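PDB 4X1O: 16S rRNA (adenine(1408)-N(1))-methyltransferase from Catenulispora acidiphila, which probably methylates N1 of adenine 1408 in 16S ribosomal RNA with S-adenosyl-L-methionine as methyl donor, a modification linked to aminoglycoside resistance. Local coordinates for residues A[44-55]-A[120-128]. Sequence-based numbering, arbitrary orientation.
Sequences QASAERILVDVG and VADEVMVLM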
loop_
_atom_site.group_PDB
_atom_site.type_symbol
_atom_site.label_atom_id
_atom_site.label_comp_id
_atom_site.label_asym_id
_atom_site.label_seq_id
_atom_site.Cartn_x
_atom_site.Cartn_y
_atom_site.Cartn_z
ATOM N N GLN A 44 8.698 -1.700 -16.208
ATOM C CA GLN A 44 8.909 -0.381 -15.604
ATOM C C GLN A 44 9.134 0.684 -16.665
ATOM O O GLN A 44 8.600 1.792 -16.563
ATOM C CB GLN A 44 10.104 -0.394 -14.653
ATOM C CG GLN A 44 9.940 -1.227 -13.411
ATOM C CD GLN A 44 11.224 -1.259 -12.613
ATOM O OE1 GLN A 44 11.846 -2.304 -12.457
ATOM N NE2 GLN A 44 11.639 -0.095 -12.124
ATOM N N ALA A 45 9.946 0.350 -17.661
ATOM C CA ALA A 45 10.329 1.307 -18.690
ATOM C C ALA A 45 9.117 1.723 -19.515
ATOM O O ALA A 45 9.037 2.856 -19.982
ATOM C CB ALA A 45 11.412 0.727 -19.590
ATOM N N SER A 46 8.174 0.799 -19.670
ATOM C CA SER A 46 6.993 1.020 -20.504
ATOM C C SER A 46 5.870 1.763 -19.799
ATOM O O SER A 46 4.925 2.212 -20.451
ATOM C CB SER A 46 6.457 -0.326 -21.002
ATOM O OG SER A 46 5.858 -1.042 -19.932
ATOM N N ALA A 47 5.973 1.901 -18.470
ATOM C CA ALA A 47 4.890 2.460 -17.671
ATOM C C ALA A 47 4.917 3.982 -17.621
ATOM O O ALA A 47 5.983 4.588 -17.587
ATOM C CB ALA A 47 4.942 1.911 -16.250
ATOM N N GLU A 48 3.737 4.587 -17.575
ATOM C CA GLU A 48 3.617 6.037 -17.381
ATOM C C GLU A 48 3.869 6.387 -15.921
ATOM O O GLU A 48 4.399 7.443 -15.592
ATOM C CB GLU A 48 2.229 6.522 -17.795
ATOM C CG GLU A 48 2.141 8.013 -18.084
ATOM C CD GLU A 48 1.641 8.819 -16.904
ATOM O OE1 GLU A 48 0.831 8.283 -16.119
ATOM O OE2 GLU A 48 2.053 9.994 -16.767
ATOM N N ARG A 49 3.488 5.471 -15.049
ATOM C CA ARG A 49 3.627 5.659 -13.608
ATOM C C ARG A 49 3.767 4.293 -12.991
ATOM O O ARG A 49 3.139 3.344 -13.472
ATOM C CB ARG A 49 2.403 6.382 -13.041
ATOM C CG ARG A 49 2.578 6.952 -11.639
ATOM C CD ARG A 49 1.359 7.822 -11.276
ATOM N NE ARG A 49 1.491 8.494 -9.983
ATOM C CZ ARG A 49 2.249 9.564 -9.772
ATOM N NH1 ARG A 49 2.959 10.078 -10.768
ATOM N NH2 ARG A 49 2.314 10.119 -8.562
ATOM N N ILE A 50 4.589 4.177 -11.954
ATOM C CA ILE A 50 4.693 2.938 -11.206
ATOM C C ILE A 50 4.145 3.178 -9.815
ATOM O O ILE A 50 4.644 4.033 -9.080
ATOM C CB ILE A 50 6.125 2.443 -11.114
ATOM C CG1 ILE A 50 6.638 2.157 -12.536
ATOM C CG2 ILE A 50 6.206 1.192 -10.223
ATOM C CD1 ILE A 50 8.109 2.127 -12.668
ATOM N N LEU A 51 3.105 2.432 -9.475
ATOM C CA LEU A 51 2.442 2.576 -8.190
ATOM C C LEU A 51 2.729 1.363 -7.349
ATOM O O LEU A 51 2.536 0.232 -7.803
ATOM C CB LEU A 51 0.936 2.740 -8.386
ATOM C CG LEU A 51 0.038 2.732 -7.152
ATOM C CD1 LEU A 51 0.312 3.948 -6.293
ATOM C CD2 LEU A 51 -1.420 2.692 -7.579
ATOM N N VAL A 52 3.218 1.584 -6.138
ATOM C CA VAL A 52 3.429 0.452 -5.252
ATOM C C VAL A 52 2.425 0.552 -4.107
ATOM O O VAL A 52 2.411 1.538 -3.372
ATOM C CB VAL A 52 4.869 0.386 -4.727
ATOM C CG1 VAL A 52 4.995 -0.726 -3.669
ATOM C CG2 VAL A 52 5.832 0.111 -5.887
ATOM N N ASP A 53 1.557 -0.457 -4.023
ATOM C CA ASP A 53 0.615 -0.623 -2.924
ATOM C C ASP A 53 1.218 -1.544 -1.900
ATOM O O ASP A 53 1.381 -2.734 -2.150
ATOM C CB ASP A 53 -0.710 -1.209 -3.384
ATOM C CG ASP A 53 -1.453 -0.309 -4.326
ATOM O OD1 ASP A 53 -1.426 0.925 -4.147
ATOM O OD2 ASP A 53 -2.072 -0.855 -5.249
ATOM N N VAL A 54 1.538 -1.012 -0.726
ATOM C CA VAL A 54 2.140 -1.839 0.302
ATOM C C VAL A 54 1.035 -2.288 1.241
ATOM O O VAL A 54 0.321 -1.459 1.797
ATOM C CB VAL A 54 3.233 -1.084 1.073
ATOM C CG1 VAL A 54 3.865 -1.997 2.116
ATOM C CG2 VAL A 54 4.297 -0.560 0.099
ATOM N N GLY A 55 0.891 -3.596 1.421
ATOM C CA GLY A 55 -0.287 -4.122 2.086
ATOM C C GLY A 55 -1.440 -4.067 1.094
ATOM O O GLY A 55 -1.807 -3.000 0.609
ATOM N N VAL A 120 11.827 2.179 -7.181
ATOM C CA VAL A 120 11.032 1.961 -8.389
ATOM C C VAL A 120 9.748 2.788 -8.432
ATOM O O VAL A 120 9.218 3.047 -9.509
ATOM C CB VAL A 120 10.656 0.477 -8.565
ATOM C CG1 VAL A 120 11.923 -0.414 -8.659
ATOM C CG2 VAL A 120 9.716 -0.002 -7.466
ATOM N N ALA A 121 9.253 3.213 -7.278
ATOM C CA ALA A 121 7.874 3.714 -7.230
ATOM C C ALA A 121 7.767 5.221 -7.487
ATOM O O ALA A 121 8.495 6.017 -6.886
ATOM C CB ALA A 121 7.250 3.368 -5.897
ATOM N N ASP A 122 6.855 5.606 -8.381
ATOM C CA ASP A 122 6.469 7.009 -8.533
ATOM C C ASP A 122 5.491 7.447 -7.456
ATOM O O ASP A 122 5.277 8.639 -7.250
ATOM C CB ASP A 122 5.825 7.245 -9.900
ATOM C CG ASP A 122 6.790 7.033 -11.044
ATOM O OD1 ASP A 122 7.851 7.691 -11.061
ATOM O OD2 ASP A 122 6.478 6.211 -11.922
ATOM N N GLU A 123 4.862 6.484 -6.804
ATOM C CA GLU A 123 3.872 6.756 -5.765
ATOM C C GLU A 123 3.752 5.537 -4.897
ATOM O O GLU A 123 3.762 4.418 -5.409
ATOM C CB GLU A 123 2.520 7.101 -6.385
ATOM C CG GLU A 123 1.429 7.424 -5.403
ATOM C CD GLU A 123 0.179 7.928 -6.118
ATOM O OE1 GLU A 123 0.100 7.789 -7.359
ATOM O OE2 GLU A 123 -0.715 8.475 -5.450
ATOM N N VAL A 124 3.647 5.739 -3.586
ATOM C CA VAL A 124 3.523 4.617 -2.662
ATOM C C VAL A 124 2.227 4.781 -1.910
ATOM O O VAL A 124 1.942 5.857 -1.390
ATOM C CB VAL A 124 4.702 4.551 -1.684
ATOM C CG1 VAL A 124 4.506 3.414 -0.670
ATOM C CG2 VAL A 124 6.022 4.423 -2.465
ATOM N N MET A 125 1.415 3.737 -1.869
ATOM C CA MET A 125 0.140 3.834 -1.169
ATOM C C MET A 125 0.062 2.789 -0.087
ATOM O O MET A 125 0.327 1.609 -0.339
ATOM C CB MET A 125 -1.044 3.660 -2.135
ATOM C CG MET A 125 -1.212 4.812 -3.122
ATOM S SD MET A 125 -2.766 4.555 -4.034
ATOM C CE MET A 125 -3.826 5.757 -3.230
ATOM N N VAL A 126 -0.299 3.220 1.120
ATOM C CA VAL A 126 -0.531 2.288 2.220
ATOM C C VAL A 126 -1.993 2.387 2.603
ATOM O O VAL A 126 -2.391 3.297 3.315
ATOM C CB VAL A 126 0.382 2.602 3.423
ATOM C CG1 VAL A 126 0.107 1.651 4.590
ATOM C CG2 VAL A 126 1.855 2.541 3.006
ATOM N N LEU A 127 -2.814 1.473 2.096
ATOM C CA LEU A 127 -4.249 1.619 2.265
ATOM C C LEU A 127 -4.793 0.578 3.243
ATOM O O LEU A 127 -4.595 -0.628 3.061
ATOM C CB LEU A 127 -4.955 1.508 0.905
ATOM C CG LEU A 127 -4.406 2.384 -0.230
ATOM C CD1 LEU A 127 -5.183 2.128 -1.523
ATOM C CD2 LEU A 127 -4.440 3.872 0.140
ATOM N N MET A 128 -5.469 1.038 4.291
ATOM C CA MET A 128 -6.018 0.106 5.291
ATOM C C MET A 128 -5.004 -0.946 5.783
ATOM O O MET A 128 -5.245 -2.151 5.684
ATOM C CB MET A 128 -7.242 -0.616 4.719
ATOM C CG MET A 128 -8.406 0.307 4.388
ATOM S SD MET A 128 -9.222 0.928 5.871
ATOM C CE MET A 128 -9.802 -0.607 6.589
HETATM O O HOH W 1 -1.908 -1.504 3.586
HETATM O O HOH W 2 -1.818 -0.341 0.084
#
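Val52 sits at the middle of the parallel pairing between strands 49-54 and 123-127, its N donating to Glu123 O (3.0 Å) and its O accepting from Met125 N (2.8 Å). Val54 N continues the pattern to Met125 O. The Arg49-Asp122 end illustrates how a side chain can replace a backbone acceptor in a parallel pair: Asp122 OD2 takes the N-H of Ile50 through its anti lone pair (2.8 Å), while Asp122 N returns a bond to Ile50 O, so that one aspartate grips both polar backbone atoms of Ile50. Alongside Asp122 CB, the Arg49 side chain, with CG anti to the backbone N (chi1 -165°), stretches fully out to NE, which reaches Glu123 OE1 in a nearly straight salt bridge (3.1 Å). The oxygen lies in the guanidinium plane, yet the two flat groups are turned 77° apart, and NH2 adds only a weak bond. Leu51 CD1 then packs on Met125 CG (3.6 Å), on the same side of the sheet as Glu123 and Asp53; on the other side, Val52 CG2 meets Ala121 CB (3.6 Å).

Past the last direct bond the strands diverge, and water takes over: one molecule joins Gly55 O and Met125 O and accepts from Leu127 N (2.9 Å), and a second joins Val54 O to Leu127 O. In the second shell, Lys153 holds Asp122 OD1 in a salt bridge, and strands 72-78 and 157-163 flank the pair.

These are the central strands, first and fourth, of the 3-2-1-4-5-7-6 sheet of a Rossmann-like class I methyltransferase. Gly55 lies close to Asp78, and Val54 to Ile110, both cosubstrate-binding residues. The pairing is thus tied by direct bonds and charge at the Arg49-Asp122 end, and by water beside the S-adenosyl-L-methionine site.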